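Side-chain contacts in myosin-2 (Saccharomyces cerevisiae, PDB 6IXO), which moves organelles and other cargo along polarized actin cables, gripping cargo receptors with the globular tail domain described here: residues D96-P99 with S100-W104; E152-S155 with Y156-N160; N223-F226 with H227-T231; P376-D379 with P380-I384. One frame throughout, in Å; residues are numbered along the deposited sequence.

Contact 1 (D96-P99 with S100-W104); sequences DLIP and SGVFW
Ser100 meets Asp96 at the start of helix 97-124. Its backbone N gives Asp96 O a 2.9 Å hydrogen bond, fairly straight at 160°. The hydroxyl swings to the side of its own backbone N (chi1 -65°), and this brings OG to 3.2 Å from the same Asp96 O. That second link is weak, and the proton may go to another acceptor. Asp96 lays its side chain alongside the serine. A water spans the two, 2.8 Å from Ser100 OG, and it donates weakly to Asp96 OD1.

Pro99 follows in the first turn, a place where a missing N-H costs little. Its carbonyl O takes the amide of Phe103, whose CB packs 3.2 Å from Pro99 O. One methyl of Val102, CG2, leans back over the preceding turn to 3.2 Å from Ile98 O. It meets Ile98 CG2 only loosely, at 4.4 Å. Further on, Phe103 sets the edge of its ring over the rim of one Trp104 face, with CD2 3.8 Å above the indole plane.

Most of this helix start is buried. Leu97 and Ile98 pack on Leu166 of helix 134-180. Ile98 and Pro99 also meet helix 202-218, at Ile212 and Cys215. Trp104 lies against helix 71-90, and loop residues Phe35 and Val37 cover Ser100.

Contact 2 (E152-S155 with Y156-N160); sequences EALS and YNIYN
Leu154 and Ile158 make the apolar part of this contact, one turn apart on helix 134-180. Leu154 CD1 meets Ile158 CG2 at 3.9 Å, the two chains slanting across each other. Ile158 CG1 sits between its backbone N and carbonyl carbon (chi1 61°), which presses it to 3.3 Å from Leu154 O.

The backbone bonds are regular helical ones; Asn157 N to Ala153 O and Ile158 N to Leu154 O are both 2.8 Å. Asn157 also folds its amide back along the helix, with CG 3.1 Å from Ala153 O. Its ND2 is used instead by Gln86 OE1. With an alanine in place of Asn157, Gln86 OE1 would probably be left without its amide mate.

The aromatic part is Tyr156. Asn157 OD1 lies at the ring edge, in its plane. Asn160 ND2 stands 3.5 Å above one face, over the centre, and donates to Tyr156 O at 3.0 Å. Asn160 N reaches that oxygen from the opposite face of the carbonyl, so two bonds grip it.

Ser155 OG bonds Asp379 of the loop before helix 403-415. Leu154 and Ile158 face helices 71-90 and 97-124, while Tyr159 reaches helix 223-247.

Contact 3 (N223-F226 with H227-T231); sequences NEVF and HAVVT
Four successive bonds, from His227 N to Asn223 O through Val230 N to Phe226 O, wind residues 223-231 into the opening turns of helix 223-247.

Phe226 and Val230 carry the closest side-chain contact. In Phe226, CG lies anti to the backbone N (chi1 170°), which carries the ring along the helix to the next turn. There its CE1 meets Val230 CG2 at 3.4 Å. The approach is oblique. The same methyl lies 3.5 Å from Phe226 O, so it is wedged between ring and backbone. The Phe226 ring also meets Tyr213 of helix 202-218 edge-to-face. Replacing Phe226 by an alanine would probably open a gap beside Val230 CG2 and leave the Tyr213 ring without this partner.

Val225 and Val229 repeat the one-turn spacing more loosely, with CG1 of the first 4.3 Å from CG2 of the second. Val229 CG2 is much closer to the backbone, 3.2 Å from Val225 O.

Past this pair, His227 and Thr231 were each modelled in two conformers. In the one described, Thr231 OG1 donates to His227 O at 2.9 Å and stands over one face of the imidazole, toward the rim, so both details are doubtful. Thr231 N comes to that oxygen from the other face of its plane. His227 NE2 bonds Asp278.

The helix is covered from several directions. Phe226 and Val229 touch Met216 of helix 202-218. Ala228 and Val229 touch Tyr159 of helix 134-180, and Val225 packs on Phe381 of the loop before helix 403-415.

Contact 4 (P376-D379 with P380-I384); sequences PFTD and PFSLI
Asp379 OD1 accepts Phe381 N at 3.0 Å, closing an Asx turn over Pro380. The turn opens the short 3-10 segment 380-383. The side chain reaches this amide with CG anti to the backbone N (chi1 172°). The bond is bent, and the N-H comes from above the carboxylate plane. OD1 also lies at the edge of the Phe381 ring, near its plane and 3.3 Å from CD2. Carboxylate and ring are turned 70° apart.

The other carboxylate oxygen, OD2, is held by Ser155 OG of helix 134-180. Both oxygens of this buried group thus have a partner.

Asp379 O takes two bonds from Ser382. The hydroxyl OG donates at 2.7 Å in the carbonyl plane. The amide N donates at 2.9 Å from above it. Ser382 OG sits between its own N and carbonyl carbon (chi1 77°), which aims it back at this oxygen. Asp379 N is satisfied by a water at 2.9 Å, and that water also donates weakly to Ser382 OG. Just upstream, Phe377 N is taken by Asn160 OD1.

Outside the polar network, Thr378 and Leu383 cross at about a right angle, with Thr378 CG2 and Leu383 CD2 4.1 Å apart.

How the contacts relate
Contacts 1, 2 and 3 each lie within one helix of the cargo-binding tail, and contact 4 is a loop laid across two of them. Contacts 2 and 4 are closest, with centres about 9 Å apart. Ser155 OG meets Asp379 OD2 at 2.6 Å, and Asn160 OD1 meets Phe377 N at 2.7 Å. Contact 4 also packs on contact 3, where Pro380 CB lies 3.6 Å from Ala228 CB. Tyr159 OH of contact 2 completes the triangle, 3.3 Å from Val229 CG2. Contact 1 touches contact 2 through Trp104 O and Ile158 CD1, 3.7 Å apart. It stays about 6 Å from contact 4 at the nearest atoms. This apo structure has no cargo bound.

Contact 1 (D96-P99 with S100-W104)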
loop_
_atom_site.group_PDB
_atom_site.type_symbol
_atom_site.label_atom_id
_atom_site.label_comp_id
_atom_site.label_asym_id
_atom_site.label_seq_id
_atom_site.Cartn_x
_atom_site.Cartn_y
_atom_site.Cartn_z
ATOM N N ASP A 96 -6.753 11.919 3.073
ATOM C CA ASP A 96 -7.352 11.154 1.988
ATOM C C ASP A 96 -6.440 10.092 1.414
ATOM O O ASP A 96 -6.873 9.264 0.600
ATOM C CB ASP A 96 -7.766 12.091 0.861
ATOM C CG ASP A 96 -9.002 12.861 1.195
ATOM O OD1 ASP A 96 -9.805 12.333 1.991
ATOM O OD2 ASP A 96 -9.162 13.985 0.673
ATOM N N LEU A 97 -5.181 10.110 1.825
ATOM C CA LEU A 97 -4.170 9.269 1.182
ATOM C C LEU A 97 -4.522 7.786 1.141
ATOM O O LEU A 97 -4.399 7.137 0.104
ATOM C CB LEU A 97 -2.823 9.449 1.908
ATOM C CG LEU A 97 -1.713 8.563 1.354
ATOM C CD1 LEU A 97 -1.403 8.856 -0.085
ATOM C CD2 LEU A 97 -0.473 8.819 2.234
ATOM N N ILE A 98 -4.967 7.234 2.260
ATOM C CA ILE A 98 -5.220 5.794 2.285
ATOM C C ILE A 98 -6.503 5.445 1.481
ATOM O O ILE A 98 -6.419 4.638 0.556
ATOM C CB ILE A 98 -5.321 5.251 3.756
ATOM C CG1 ILE A 98 -3.927 5.316 4.416
ATOM C CG2 ILE A 98 -5.874 3.820 3.761
ATOM C CD1 ILE A 98 -4.003 5.274 6.031
ATOM N N PRO A 99 -7.665 6.045 1.815
ATOM C CA PRO A 99 -8.830 5.639 0.996
ATOM C C PRO A 99 -8.667 5.973 -0.485
ATOM O O PRO A 99 -9.041 5.128 -1.307
ATOM C CB PRO A 99 -10.018 6.424 1.609
ATOM C CG PRO A 99 -9.395 7.471 2.483
ATOM C CD PRO A 99 -8.050 6.956 2.904
ATOM N N SER A 100 -8.102 7.133 -0.843
ATOM C CA SER A 100 -8.022 7.442 -2.284
ATOM C C SER A 100 -7.065 6.505 -2.969
ATOM O O SER A 100 -7.284 6.102 -4.097
ATOM C CB SER A 100 -7.625 8.882 -2.525
ATOM O OG SER A 100 -8.651 9.739 -2.043
ATOM N N GLY A 101 -5.986 6.134 -2.289
ATOM C CA GLY A 101 -5.051 5.218 -2.928
ATOM C C GLY A 101 -5.645 3.841 -3.141
ATOM O O GLY A 101 -5.437 3.209 -4.167
ATOM N N VAL A 102 -6.374 3.339 -2.158
ATOM C CA VAL A 102 -6.943 2.001 -2.303
ATOM C C VAL A 102 -8.012 2.017 -3.417
ATOM O O VAL A 102 -8.121 1.083 -4.237
ATOM C CB VAL A 102 -7.560 1.517 -0.967
ATOM C CG1 VAL A 102 -8.246 0.162 -1.144
ATOM C CG2 VAL A 102 -6.416 1.427 0.158
ATOM N N PHE A 103 -8.777 3.095 -3.415
ATOM C CA PHE A 103 -9.796 3.340 -4.440
ATOM C C PHE A 103 -9.178 3.202 -5.826
ATOM O O PHE A 103 -9.693 2.471 -6.696
ATOM C CB PHE A 103 -10.378 4.750 -4.243
ATOM C CG PHE A 103 -11.409 5.132 -5.294
ATOM C CD1 PHE A 103 -12.739 4.757 -5.139
ATOM C CD2 PHE A 103 -11.035 5.909 -6.385
ATOM C CE1 PHE A 103 -13.701 5.115 -6.105
ATOM C CE2 PHE A 103 -12.015 6.303 -7.349
ATOM C CZ PHE A 103 -13.330 5.897 -7.182
ATOM N N TRP A 104 -8.076 3.918 -6.060
ATOM C CA TRP A 104 -7.466 3.881 -7.389
ATOM C C TRP A 104 -6.819 2.531 -7.679
ATOM O O TRP A 104 -6.851 2.073 -8.812
ATOM C CB TRP A 104 -6.461 5.039 -7.572
ATOM C CG TRP A 104 -7.214 6.277 -7.876
ATOM C CD1 TRP A 104 -7.374 7.364 -7.088
ATOM C CD2 TRP A 104 -8.024 6.495 -9.039
ATOM N NE1 TRP A 104 -8.200 8.270 -7.686
ATOM C CE2 TRP A 104 -8.630 7.757 -8.887
ATOM C CE3 TRP A 104 -8.290 5.747 -10.187
ATOM C CZ2 TRP A 104 -9.478 8.294 -9.845
ATOM C CZ3 TRP A 104 -9.171 6.277 -11.140
ATOM C CH2 TRP A 104 -9.738 7.537 -10.961
HETATM O O HOH W 1 -10.662 10.047 -0.159
#

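Contact 2 (E152-S155 with Y156-N160)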
loop_
_atom_site.group_PDB
_atom_site.type_symbol
_atom_site.label_atom_id
_atom_site.label_comp_id
_atom_site.label_asym_id
_atom_site.label_seq_id
_atom_site.Cartn_x
_atom_site.Cartn_y
_atom_site.Cartn_z
ATOM N N GLU A 152 -0.626 -2.826 -16.770
ATOM C CA GLU A 152 0.274 -3.482 -15.848
ATOM C C GLU A 152 1.283 -2.481 -15.277
ATOM O O GLU A 152 1.500 -2.410 -14.048
ATOM C CB GLU A 152 0.978 -4.623 -16.574
ATOM C CG GLU A 152 2.031 -5.353 -15.751
ATOM C CD GLU A 152 2.718 -6.457 -16.567
ATOM O OE1 GLU A 152 2.297 -7.626 -16.466
ATOM O OE2 GLU A 152 3.672 -6.151 -17.315
ATOM N N ALA A 153 1.869 -1.673 -16.161
ATOM C CA ALA A 153 2.795 -0.623 -15.731
ATOM C C ALA A 153 2.089 0.399 -14.840
ATOM O O ALA A 153 2.639 0.807 -13.785
ATOM C CB ALA A 153 3.454 0.078 -16.962
ATOM N N LEU A 154 0.878 0.809 -15.221
ATOM C CA LEU A 154 0.127 1.769 -14.391
ATOM C C LEU A 154 -0.088 1.230 -12.954
ATOM O O LEU A 154 0.130 1.938 -11.961
ATOM C CB LEU A 154 -1.233 2.097 -15.006
ATOM C CG LEU A 154 -2.125 3.089 -14.227
ATOM C CD1 LEU A 154 -1.421 4.461 -14.061
ATOM C CD2 LEU A 154 -3.471 3.301 -14.972
ATOM N N SER A 155 -0.542 -0.010 -12.865
ATOM C CA SER A 155 -0.785 -0.650 -11.566
ATOM C C SER A 155 0.508 -0.614 -10.718
ATOM O O SER A 155 0.485 -0.220 -9.540
ATOM C CB SER A 155 -1.255 -2.090 -11.781
ATOM O OG SER A 155 -1.599 -2.734 -10.551
ATOM N N TYR A 156 1.617 -1.020 -11.324
ATOM C CA TYR A 156 2.936 -1.012 -10.668
ATOM C C TYR A 156 3.304 0.375 -10.172
ATOM O O TYR A 156 3.731 0.565 -9.000
ATOM C CB TYR A 156 3.991 -1.507 -11.649
ATOM C CG TYR A 156 5.395 -1.607 -11.061
ATOM C CD1 TYR A 156 5.808 -2.776 -10.422
ATOM C CD2 TYR A 156 6.297 -0.550 -11.164
ATOM C CE1 TYR A 156 7.090 -2.893 -9.887
ATOM C CE2 TYR A 156 7.614 -0.656 -10.615
ATOM C CZ TYR A 156 7.979 -1.831 -9.985
ATOM O OH TYR A 156 9.240 -1.983 -9.460
ATOM N N ASN A 157 3.155 1.345 -11.068
ATOM C CA ASN A 157 3.481 2.735 -10.790
ATOM C C ASN A 157 2.654 3.273 -9.662
ATOM O O ASN A 157 3.210 3.829 -8.708
ATOM C CB ASN A 157 3.295 3.618 -12.059
ATOM C CG ASN A 157 4.346 3.340 -13.073
ATOM O OD1 ASN A 157 5.292 2.588 -12.778
ATOM N ND2 ASN A 157 4.218 3.921 -14.277
ATOM N N ILE A 158 1.336 3.121 -9.723
ATOM C CA ILE A 158 0.543 3.775 -8.675
ATOM C C ILE A 158 0.695 2.994 -7.349
ATOM O O ILE A 158 0.606 3.583 -6.275
ATOM C CB ILE A 158 -0.968 3.952 -9.047
ATOM C CG1 ILE A 158 -1.695 2.624 -9.288
ATOM C CG2 ILE A 158 -1.106 4.922 -10.206
ATOM C CD1 ILE A 158 -3.208 2.782 -9.049
ATOM N N TYR A 159 0.985 1.705 -7.423
ATOM C CA TYR A 159 1.213 0.940 -6.178
ATOM C C TYR A 159 2.475 1.515 -5.477
ATOM O O TYR A 159 2.483 1.761 -4.248
ATOM C CB TYR A 159 1.405 -0.542 -6.473
ATOM C CG TYR A 159 1.666 -1.318 -5.177
ATOM C CD1 TYR A 159 0.607 -1.688 -4.373
ATOM C CD2 TYR A 159 2.951 -1.667 -4.787
ATOM C CE1 TYR A 159 0.804 -2.398 -3.156
ATOM C CE2 TYR A 159 3.195 -2.374 -3.564
ATOM C CZ TYR A 159 2.124 -2.718 -2.767
ATOM O OH TYR A 159 2.306 -3.451 -1.610
ATOM N N ASN A 160 3.519 1.750 -6.273
ATOM C CA ASN A 160 4.780 2.262 -5.704
ATOM C C ASN A 160 4.716 3.707 -5.283
ATOM O O ASN A 160 5.323 4.110 -4.291
ATOM C CB ASN A 160 5.893 2.044 -6.701
ATOM C CG ASN A 160 6.490 0.691 -6.547
ATOM O OD1 ASN A 160 7.263 0.468 -5.625
ATOM N ND2 ASN A 160 6.087 -0.259 -7.393
#

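Contact 3 (N223-F226 with H227-T231)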
loop_
_atom_site.group_PDB
_atom_site.type_symbol
_atom_site.label_atom_id
_atom_site.label_comp_id
_atom_site.label_asym_id
_atom_site.label_seq_id
_atom_site.Cartn_x
_atom_site.Cartn_y
_atom_site.Cartn_z
ATOM N N ASN A 223 -6.902 -10.061 -0.324
ATOM C CA ASN A 223 -6.149 -10.115 0.934
ATOM C C ASN A 223 -4.626 -10.177 0.762
ATOM O O ASN A 223 -3.883 -9.693 1.625
ATOM C CB ASN A 223 -6.612 -11.310 1.786
ATOM C CG ASN A 223 -7.853 -10.997 2.622
ATOM O OD1 ASN A 223 -8.234 -9.831 2.787
ATOM N ND2 ASN A 223 -8.487 -12.044 3.161
ATOM N N GLU A 224 -4.147 -10.777 -0.323
ATOM C CA GLU A 224 -2.695 -10.787 -0.588
ATOM C C GLU A 224 -2.116 -9.385 -0.666
ATOM O O GLU A 224 -0.968 -9.144 -0.312
ATOM C CB GLU A 224 -2.395 -11.502 -1.910
ATOM C CG GLU A 224 -2.662 -12.975 -1.869
ATOM C CD GLU A 224 -4.094 -13.359 -2.272
ATOM O OE1 GLU A 224 -4.991 -12.484 -2.396
ATOM O OE2 GLU A 224 -4.311 -14.567 -2.465
ATOM N N VAL A 225 -2.911 -8.457 -1.163
ATOM C CA VAL A 225 -2.423 -7.111 -1.345
ATOM C C VAL A 225 -2.321 -6.410 0.013
ATOM O O VAL A 225 -1.356 -5.678 0.313
ATOM C CB VAL A 225 -3.358 -6.327 -2.274
ATOM C CG1 VAL A 225 -2.991 -4.852 -2.258
ATOM C CG2 VAL A 225 -3.310 -6.909 -3.728
ATOM N N PHE A 226 -3.335 -6.628 0.832
ATOM C CA PHE A 226 -3.298 -6.136 2.208
ATOM C C PHE A 226 -2.046 -6.656 2.938
ATOM O O PHE A 226 -1.309 -5.895 3.616
ATOM C CB PHE A 226 -4.575 -6.561 2.946
ATOM C CG PHE A 226 -4.493 -6.289 4.466
ATOM C CD1 PHE A 226 -4.587 -5.002 4.935
ATOM C CD2 PHE A 226 -4.354 -7.318 5.345
ATOM C CE1 PHE A 226 -4.511 -4.704 6.340
ATOM C CE2 PHE A 226 -4.278 -7.069 6.758
ATOM C CZ PHE A 226 -4.358 -5.750 7.247
ATOM N N HIS A 227 -1.805 -7.965 2.820
ATOM C CA HIS A 227 -0.629 -8.568 3.452
ATOM C C HIS A 227 0.654 -7.883 2.995
ATOM O O HIS A 227 1.531 -7.586 3.799
ATOM C CB HIS A 227 -0.535 -10.078 3.162
ATOM C CG HIS A 227 0.584 -10.747 3.899
ATOM N ND1 HIS A 227 1.845 -10.907 3.358
ATOM C CD2 HIS A 227 0.654 -11.239 5.160
ATOM C CE1 HIS A 227 2.635 -11.482 4.250
ATOM N NE2 HIS A 227 1.937 -11.692 5.351
ATOM N N ALA A 228 0.778 -7.637 1.700
ATOM C CA ALA A 228 2.036 -7.055 1.170
ATOM C C ALA A 228 2.225 -5.647 1.687
ATOM O O ALA A 228 3.310 -5.265 2.123
ATOM C CB ALA A 228 2.003 -7.062 -0.430
ATOM N N VAL A 229 1.164 -4.858 1.615
ATOM C CA VAL A 229 1.265 -3.462 2.006
ATOM C C VAL A 229 1.645 -3.352 3.483
ATOM O O VAL A 229 2.563 -2.630 3.871
ATOM C CB VAL A 229 -0.062 -2.737 1.780
ATOM C CG1 VAL A 229 -0.045 -1.358 2.502
ATOM C CG2 VAL A 229 -0.324 -2.609 0.255
ATOM N N VAL A 230 0.946 -4.099 4.323
ATOM C CA VAL A 230 1.198 -3.936 5.747
ATOM C C VAL A 230 2.533 -4.524 6.189
ATOM O O VAL A 230 3.232 -3.950 7.056
ATOM C CB VAL A 230 0.027 -4.572 6.558
ATOM C CG1 VAL A 230 0.387 -4.580 8.079
ATOM C CG2 VAL A 230 -1.220 -3.725 6.311
ATOM N N THR A 231 2.930 -5.657 5.614
ATOM C CA THR A 231 4.238 -6.250 5.905
ATOM C C THR A 231 5.366 -5.277 5.536
ATOM O O THR A 231 6.371 -5.101 6.263
ATOM C CB THR A 231 4.401 -7.577 5.123
ATOM O OG1 THR A 231 3.547 -8.567 5.710
ATOM C CG2 THR A 231 5.846 -8.058 5.167
#

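Contact 4 (P376-D379 with P380-I384)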
loop_
_atom_site.group_PDB
_atom_site.type_symbol
_atom_site.label_atom_id
_atom_site.label_comp_id
_atom_site.label_asym_id
_atom_site.label_seq_id
_atom_site.Cartn_x
_atom_site.Cartn_y
_atom_site.Cartn_z
ATOM N N PRO A 376 11.936 0.258 -5.425
ATOM C CA PRO A 376 10.524 -0.047 -5.699
ATOM C C PRO A 376 10.118 -1.460 -5.341
ATOM O O PRO A 376 10.972 -2.368 -5.268
ATOM C CB PRO A 376 10.411 0.170 -7.232
ATOM C CG PRO A 376 11.720 -0.141 -7.757
ATOM C CD PRO A 376 12.716 0.387 -6.672
ATOM N N PHE A 377 8.821 -1.637 -5.124
ATOM C CA PHE A 377 8.291 -2.902 -4.665
ATOM C C PHE A 377 7.541 -3.654 -5.745
ATOM O O PHE A 377 6.892 -3.024 -6.580
ATOM C CB PHE A 377 7.338 -2.656 -3.514
ATOM C CG PHE A 377 7.983 -1.912 -2.376
ATOM C CD1 PHE A 377 8.771 -2.583 -1.478
ATOM C CD2 PHE A 377 7.797 -0.552 -2.241
ATOM C CE1 PHE A 377 9.398 -1.873 -0.403
ATOM C CE2 PHE A 377 8.397 0.146 -1.154
ATOM C CZ PHE A 377 9.186 -0.533 -0.274
ATOM N N THR A 378 7.606 -4.983 -5.675
ATOM C CA THR A 378 6.780 -5.841 -6.504
ATOM C C THR A 378 5.298 -5.462 -6.338
ATOM O O THR A 378 4.822 -5.288 -5.231
ATOM C CB THR A 378 7.004 -7.326 -6.153
ATOM O OG1 THR A 378 8.387 -7.641 -6.349
ATOM C CG2 THR A 378 6.146 -8.276 -7.100
ATOM N N ASP A 379 4.555 -5.376 -7.447
ATOM C CA ASP A 379 3.151 -5.046 -7.338
ATOM C C ASP A 379 2.425 -6.334 -6.910
ATOM O O ASP A 379 2.353 -7.285 -7.712
ATOM C CB ASP A 379 2.625 -4.524 -8.715
ATOM C CG ASP A 379 1.108 -4.324 -8.744
ATOM O OD1 ASP A 379 0.408 -4.439 -7.689
ATOM O OD2 ASP A 379 0.617 -3.996 -9.848
ATOM N N PRO A 380 1.816 -6.357 -5.720
ATOM C CA PRO A 380 1.284 -7.661 -5.261
ATOM C C PRO A 380 0.071 -8.077 -6.124
ATOM O O PRO A 380 -0.230 -9.252 -6.189
ATOM C CB PRO A 380 0.868 -7.400 -3.815
ATOM C CG PRO A 380 0.555 -5.907 -3.786
ATOM C CD PRO A 380 1.567 -5.282 -4.733
ATOM N N PHE A 381 -0.592 -7.113 -6.755
ATOM C CA PHE A 381 -1.671 -7.450 -7.742
ATOM C C PHE A 381 -1.163 -8.317 -8.876
ATOM O O PHE A 381 -1.911 -9.127 -9.459
ATOM C CB PHE A 381 -2.266 -6.178 -8.346
ATOM C CG PHE A 381 -3.177 -5.446 -7.407
ATOM C CD1 PHE A 381 -4.458 -5.924 -7.150
ATOM C CD2 PHE A 381 -2.745 -4.304 -6.742
ATOM C CE1 PHE A 381 -5.320 -5.255 -6.279
ATOM C CE2 PHE A 381 -3.595 -3.637 -5.847
ATOM C CZ PHE A 381 -4.885 -4.106 -5.625
ATOM N N SER A 382 0.098 -8.110 -9.257
ATOM C CA SER A 382 0.620 -8.759 -10.460
ATOM C C SER A 382 0.843 -10.262 -10.191
ATOM O O SER A 382 1.106 -11.046 -11.126
ATOM C CB SER A 382 1.926 -8.097 -10.915
ATOM O OG SER A 382 3.004 -8.523 -10.079
ATOM N N LEU A 383 0.745 -10.649 -8.917
ATOM C CA LEU A 383 1.046 -12.013 -8.510
ATOM C C LEU A 383 -0.212 -12.866 -8.403
ATOM O O LEU A 383 -0.135 -14.056 -8.128
ATOM C CB LEU A 383 1.772 -12.043 -7.151
ATOM C CG LEU A 383 3.062 -11.233 -7.083
ATOM C CD1 LEU A 383 3.611 -11.347 -5.640
ATOM C CD2 LEU A 383 4.078 -11.709 -8.079
ATOM N N ILE A 384 -1.374 -12.251 -8.567
ATOM C CA ILE A 384 -2.597 -13.018 -8.405
ATOM C C ILE A 384 -3.462 -12.941 -9.672
ATOM O O ILE A 384 -3.346 -12.008 -10.492
ATOM C CB ILE A 384 -3.404 -12.545 -7.194
ATOM C CG1 ILE A 384 -3.970 -11.163 -7.448
ATOM C CG2 ILE A 384 -2.516 -12.480 -5.913
ATOM C CD1 ILE A 384 -4.669 -10.614 -6.232
HETATM O O HOH W 2 5.591 -6.267 -10.053
#